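Local coordinates for protein B-agarase (Saccharophagus degradans, PDB 4BQ2) that probably cleaves agarose chains from their ends as an exo-acting beta-agarase of glycoside hydrolase family 50, at residues I488-S493 and I650-I655; A621-Y626 and Y692-H697. One frame throughout, in Å; residues are numbered along the deposited sequence.

Contact 1: residues I488-S493 and I650-I655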
loop_
_atom_site.group_PDB
_atom_site.type_symbol
_atom_site.label_atom_id
_atom_site.label_comp_id
_atom_site.label_asym_id
_atom_site.label_seq_id
_atom_site.Cartn_x
_atom_site.Cartn_y
_atom_site.Cartn_z
ATOM N N ILE A 488 -5.135 6.600 14.026
ATOM C CA ILE A 488 -5.211 8.007 13.622
ATOM C C ILE A 488 -4.121 8.243 12.568
ATOM O O ILE A 488 -2.943 7.929 12.797
ATOM C CB ILE A 488 -5.043 8.987 14.801
ATOM C CG1 ILE A 488 -6.156 8.816 15.861
ATOM C CG2 ILE A 488 -5.013 10.435 14.273
ATOM C CD1 ILE A 488 -7.576 9.240 15.461
ATOM N N ASP A 489 -4.528 8.775 11.412
ATOM C CA ASP A 489 -3.598 9.078 10.292
ATOM C C ASP A 489 -3.030 7.796 9.685
ATOM O O ASP A 489 -3.410 6.728 10.085
ATOM C CB ASP A 489 -2.482 10.052 10.718
ATOM C CG ASP A 489 -2.984 11.479 10.902
ATOM O OD1 ASP A 489 -4.064 11.842 10.340
ATOM O OD2 ASP A 489 -2.291 12.249 11.627
ATOM N N ASN A 490 -2.140 7.897 8.687
ATOM C CA ASN A 490 -1.688 6.729 7.979
ATOM C C ASN A 490 -0.494 7.090 7.106
ATOM O O ASN A 490 -0.578 8.084 6.348
ATOM C CB ASN A 490 -2.832 6.225 7.079
ATOM C CG ASN A 490 -2.429 5.057 6.211
ATOM O OD1 ASN A 490 -2.215 3.968 6.728
ATOM N ND2 ASN A 490 -2.392 5.253 4.875
ATOM N N GLU A 491 0.599 6.316 7.211
ATOM C CA GLU A 491 1.740 6.451 6.284
ATOM C C GLU A 491 2.198 7.908 6.097
ATOM O O GLU A 491 2.379 8.408 4.978
ATOM C CB GLU A 491 1.382 5.803 4.934
ATOM C CG GLU A 491 1.074 4.313 5.066
ATOM C CD GLU A 491 0.931 3.610 3.727
ATOM O OE1 GLU A 491 1.003 4.291 2.682
ATOM O OE2 GLU A 491 0.759 2.364 3.726
ATOM N N LYS A 492 2.414 8.588 7.219
ATOM C CA LYS A 492 2.921 9.947 7.197
ATOM C C LYS A 492 4.384 9.908 6.794
ATOM O O LYS A 492 5.101 8.962 7.110
ATOM C CB LYS A 492 2.741 10.607 8.581
ATOM C CG LYS A 492 1.276 10.596 9.069
ATOM C CD LYS A 492 1.053 11.575 10.242
ATOM C CE LYS A 492 0.954 13.005 9.705
ATOM N NZ LYS A 492 -0.278 13.268 8.877
ATOM N N SER A 493 4.819 10.928 6.069
ATOM C CA SER A 493 6.222 11.011 5.647
ATOM C C SER A 493 7.128 11.534 6.767
ATOM O O SER A 493 7.541 12.706 6.753
ATOM C CB SER A 493 6.337 11.886 4.392
ATOM O OG SER A 493 5.719 11.229 3.273
ATOM N N ILE A 650 0.026 -5.284 12.428
ATOM C CA ILE A 650 0.167 -5.001 10.976
ATOM C C ILE A 650 -1.142 -4.388 10.441
ATOM O O ILE A 650 -2.193 -5.025 10.495
ATOM C CB ILE A 650 0.468 -6.290 10.183
ATOM C CG1 ILE A 650 1.847 -6.863 10.586
ATOM C CG2 ILE A 650 0.368 -6.040 8.653
ATOM C CD1 ILE A 650 3.062 -5.987 10.248
ATOM N N GLY A 651 -1.090 -3.145 9.972
ATOM C CA GLY A 651 -2.323 -2.453 9.535
ATOM C C GLY A 651 -2.704 -2.832 8.119
ATOM O O GLY A 651 -3.893 -2.722 7.736
ATOM N N GLU A 652 -1.696 -3.268 7.352
ATOM C CA GLU A 652 -1.822 -3.598 5.905
ATOM C C GLU A 652 -0.776 -4.605 5.459
ATOM O O GLU A 652 0.399 -4.482 5.817
ATOM C CB GLU A 652 -1.635 -2.339 5.048
ATOM C CG GLU A 652 -2.639 -1.257 5.377
ATOM C CD GLU A 652 -2.460 0.020 4.592
ATOM O OE1 GLU A 652 -1.689 0.062 3.590
ATOM O OE2 GLU A 652 -3.108 0.984 4.999
ATOM N N PHE A 653 -1.230 -5.584 4.675
ATOM C CA PHE A 653 -0.384 -6.388 3.784
ATOM C C PHE A 653 -1.314 -6.871 2.677
ATOM O O PHE A 653 -2.551 -6.769 2.792
ATOM C CB PHE A 653 0.275 -7.584 4.490
ATOM C CG PHE A 653 -0.677 -8.720 4.854
ATOM C CD1 PHE A 653 -1.567 -8.589 5.921
ATOM C CD2 PHE A 653 -0.622 -9.949 4.168
ATOM C CE1 PHE A 653 -2.426 -9.646 6.270
ATOM C CE2 PHE A 653 -1.462 -11.013 4.521
ATOM C CZ PHE A 653 -2.373 -10.858 5.563
ATOM N N HIS A 654 -0.720 -7.395 1.621
ATOM C CA HIS A 654 -1.495 -8.044 0.557
ATOM C C HIS A 654 -0.622 -8.844 -0.396
ATOM O O HIS A 654 0.590 -8.675 -0.386
ATOM C CB HIS A 654 -2.472 -7.102 -0.188
ATOM C CG HIS A 654 -1.853 -5.965 -0.971
ATOM N ND1 HIS A 654 -0.735 -6.085 -1.793
ATOM C CD2 HIS A 654 -2.271 -4.690 -1.109
ATOM C CE1 HIS A 654 -0.475 -4.921 -2.361
ATOM N NE2 HIS A 654 -1.384 -4.053 -1.953
ATOM N N ILE A 655 -1.244 -9.725 -1.186
ATOM C CA ILE A 655 -0.567 -10.398 -2.320
ATOM C C ILE A 655 -1.591 -10.455 -3.454
ATOM O O ILE A 655 -2.752 -10.780 -3.217
ATOM C CB ILE A 655 -0.163 -11.850 -1.947
ATOM C CG1 ILE A 655 0.791 -11.850 -0.748
ATOM C CG2 ILE A 655 0.508 -12.559 -3.127
ATOM C CD1 ILE A 655 0.137 -12.271 0.567
HETATM O O HOH W 1 -2.452 3.004 3.166
#

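Contact 2: residues A621-Y626 and Y692-H697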
loop_
_atom_site.group_PDB
_atom_site.type_symbol
_atom_site.label_atom_id
_atom_site.label_comp_id
_atom_site.label_asym_id
_atom_site.label_seq_id
_atom_site.Cartn_x
_atom_site.Cartn_y
_atom_site.Cartn_z
ATOM N N ALA A 621 1.352 5.315 22.042
ATOM C CA ALA A 621 0.372 4.367 21.511
ATOM C C ALA A 621 0.268 3.149 22.414
ATOM O O ALA A 621 1.287 2.660 22.928
ATOM C CB ALA A 621 0.764 3.943 20.115
ATOM N N ASP A 622 -0.962 2.675 22.628
ATOM C CA ASP A 622 -1.191 1.397 23.318
ATOM C C ASP A 622 -0.628 0.258 22.489
ATOM O O ASP A 622 -0.097 -0.698 23.021
ATOM C CB ASP A 622 -2.683 1.188 23.559
ATOM C CG ASP A 622 -3.279 2.263 24.478
ATOM O OD1 ASP A 622 -3.009 2.229 25.691
ATOM O OD2 ASP A 622 -3.966 3.171 23.986
ATOM N N VAL A 623 -0.774 0.367 21.168
ATOM C CA VAL A 623 -0.331 -0.672 20.241
ATOM C C VAL A 623 0.341 0.087 19.063
ATOM O O VAL A 623 -0.257 1.026 18.531
ATOM C CB VAL A 623 -1.522 -1.496 19.694
ATOM C CG1 VAL A 623 -1.027 -2.550 18.718
ATOM C CG2 VAL A 623 -2.285 -2.202 20.806
ATOM N N VAL A 624 1.566 -0.295 18.683
ATOM C CA VAL A 624 2.271 0.358 17.576
ATOM C C VAL A 624 1.895 -0.314 16.250
ATOM O O VAL A 624 2.000 -1.555 16.119
ATOM C CB VAL A 624 3.810 0.309 17.772
ATOM C CG1 VAL A 624 4.492 1.091 16.659
ATOM C CG2 VAL A 624 4.197 0.930 19.126
ATOM N N SER A 625 1.456 0.472 15.261
ATOM C CA SER A 625 1.008 -0.129 13.970
ATOM C C SER A 625 2.005 0.097 12.856
ATOM O O SER A 625 2.590 1.195 12.738
ATOM C CB SER A 625 -0.346 0.435 13.528
ATOM O OG SER A 625 -0.352 1.825 13.715
ATOM N N TYR A 626 2.175 -0.938 12.044
ATOM C CA TYR A 626 3.067 -0.919 10.879
ATOM C C TYR A 626 2.288 -1.496 9.690
ATOM O O TYR A 626 1.552 -2.481 9.839
ATOM C CB TYR A 626 4.286 -1.824 11.098
ATOM C CG TYR A 626 5.067 -1.591 12.399
ATOM C CD1 TYR A 626 6.098 -0.641 12.459
ATOM C CD2 TYR A 626 4.756 -2.305 13.562
ATOM C CE1 TYR A 626 6.823 -0.417 13.644
ATOM C CE2 TYR A 626 5.469 -2.096 14.758
ATOM C CZ TYR A 626 6.492 -1.149 14.788
ATOM O OH TYR A 626 7.194 -0.937 15.960
ATOM N N TYR A 692 5.508 -10.278 19.417
ATOM C CA TYR A 692 5.115 -8.876 19.555
ATOM C C TYR A 692 3.813 -8.491 18.853
ATOM O O TYR A 692 3.231 -7.455 19.174
ATOM C CB TYR A 692 6.284 -7.955 19.160
ATOM C CG TYR A 692 7.454 -8.309 20.058
ATOM C CD1 TYR A 692 7.438 -7.931 21.396
ATOM C CD2 TYR A 692 8.506 -9.134 19.601
ATOM C CE1 TYR A 692 8.467 -8.304 22.265
ATOM C CE2 TYR A 692 9.555 -9.508 20.466
ATOM C CZ TYR A 692 9.508 -9.098 21.792
ATOM O OH TYR A 692 10.507 -9.435 22.666
ATOM N N PHE A 693 3.339 -9.317 17.919
ATOM C CA PHE A 693 2.146 -8.924 17.143
ATOM C C PHE A 693 0.874 -9.443 17.723
ATOM O O PHE A 693 0.786 -10.615 18.060
ATOM C CB PHE A 693 2.296 -9.314 15.651
ATOM C CG PHE A 693 3.183 -8.366 14.929
ATOM C CD1 PHE A 693 2.669 -7.174 14.423
ATOM C CD2 PHE A 693 4.541 -8.617 14.811
ATOM C CE1 PHE A 693 3.486 -6.252 13.782
ATOM C CE2 PHE A 693 5.368 -7.705 14.156
ATOM C CZ PHE A 693 4.844 -6.518 13.646
ATOM N N VAL A 694 -0.091 -8.545 17.880
ATOM C CA VAL A 694 -1.441 -8.930 18.291
ATOM C C VAL A 694 -2.488 -9.038 17.183
ATOM O O VAL A 694 -3.671 -9.290 17.464
ATOM C CB VAL A 694 -1.981 -8.040 19.422
ATOM C CG1 VAL A 694 -0.940 -7.987 20.563
ATOM C CG2 VAL A 694 -2.331 -6.628 18.899
ATOM N N GLY A 695 -2.053 -8.878 15.941
ATOM C CA GLY A 695 -2.955 -9.042 14.792
ATOM C C GLY A 695 -2.357 -8.535 13.485
ATOM O O GLY A 695 -1.270 -7.962 13.453
ATOM N N ALA A 696 -3.109 -8.712 12.409
ATOM C CA ALA A 696 -2.692 -8.271 11.065
ATOM C C ALA A 696 -3.938 -8.112 10.199
ATOM O O ALA A 696 -4.760 -9.028 10.127
ATOM C CB ALA A 696 -1.783 -9.319 10.436
ATOM N N HIS A 697 -4.051 -6.967 9.543
ATOM C CA HIS A 697 -5.157 -6.685 8.628
ATOM C C HIS A 697 -4.629 -6.650 7.181
ATOM O O HIS A 697 -3.551 -6.128 6.886
ATOM C CB HIS A 697 -5.837 -5.345 8.968
ATOM C CG HIS A 697 -6.630 -5.368 10.242
ATOM N ND1 HIS A 697 -6.556 -4.362 11.187
ATOM C CD2 HIS A 697 -7.516 -6.279 10.727
ATOM C CE1 HIS A 697 -7.374 -4.646 12.190
ATOM N NE2 HIS A 697 -7.958 -5.811 11.940
#

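Contact 1: residues I488-S493 and I650-I655
The carboxylates of Glu491 and Glu652 come close across this contact. Their nearest oxygens, Glu491 OE2 and Glu652 OE1, are 3.4 Å apart. Both atoms are acceptors, and no hydrogen bond joins them. The side chains come from opposite directions, each extended beyond CG. Their carboxylate planes are turned by 46°. Glu491 CD and Glu652 CD lie 5.0 Å apart.

Water provides the polar link. It accepts from Asn490 ND2 at 2.8 Å and donates to Glu652 OE2 at 2.8 Å. Asn490 holds its CG anti to the backbone N (chi1 176°), which brings the amide up to Glu652. The amide oxygen, Asn490 OD1, stays 3.6 Å from Glu652 OE2. Arg603 NE hydrogen-bonds to Asn490 OD1, and its NH2 forms a salt bridge with Glu652 OE2.

Other bonds fix the carboxylates. Glu491 is held by Trp451 and Asn627. Glu652 OE1 is hydrogen-bonded to Tyr629 OH and to a bound glycerol, and Trp418 packs against both Asn490 and Glu652.

The Asn490-Glu491 pair follows strand 483-488, and Glu652 lies on strand 648-652. This is consistent with the acid/base and nucleophile positions of clan GH-A barrels. The glycerol, probably from the crystallisation liquor, is consistent with a pocket here. The spacing of the paired carboxylates fits a retaining active site that would receive the agarose chain.

Contact 2: residues A621-Y626 and Y692-H697
Val623 meets Val694, and Tyr626 meets Phe693, in two separate apolar touches. No hydrogen bond joins the segments.

The first segment begins at Ala621, just past helix 611-620. Its carbonyl oxygen accepts a hydrogen bond from Lys646. Asp622 then ties the turn to the chain at Tyr599 through OD2.

Val623 comes next and points toward the other segment. Its CG1 lies opposite the backbone N (chi1 179°). There it reaches CG2 of Val694, at 4.3 Å, a loose methyl-to-methyl contact. Val694 points toward the first segment in turn. The CA atoms of Val623 and Val694 are 8.6 Å apart.

Val624 opens the strand and packs on Phe604. Ser625 sends its OG to Leu600 O and Arg603 N.

Tyr626 makes the second touch. Its CB does not point at the other segment, yet the ring comes nearer. CG stands anti to the carbonyl carbon (chi1 -52°), and CD2 of Tyr626 comes within 4.2 Å of Phe693 CE1. The two side chains cross at about a right angle. The CB of Phe693 does not point across either, but its ring comes nearer, through CE1.

Strand 648-652 runs between strands 624-627 and 693-699 in a parallel part of the sheet. The two touches flank this middle strand on its two faces. The valines lie beside Ile649, probably toward the barrel interior, and the rings lie over Ile650, toward the helices. Leu641 of helix 641-644 touches both aromatic rings, and Trp638 meets Tyr626 edge-to-face. Val687 of helix 673-688 packs against Phe693, so these rings lie in the layer between strands and helices.

How the contacts relate
The centres of the two contacts are about 11 Å apart. Their segments alternate along the chain: 488-493, 621-626, 650-655, then 692-697. Strand 648-652 joins them, as it lies between strands 624-627 and 693-699 in the same sheet. Probable backbone hydrogen bonds run from Gly651 N to Tyr626 O, at 2.7 Å, and from His697 N to Ile650 O, at 2.9 Å. Contact 1 gathers polar groups where strands 483-488 and 648-652 give way to loops. Contact 2 packs apolar groups beside strand 648-652. The division fits an alpha/beta barrel hydrolase, with its probable active site at the C-terminal strand ends.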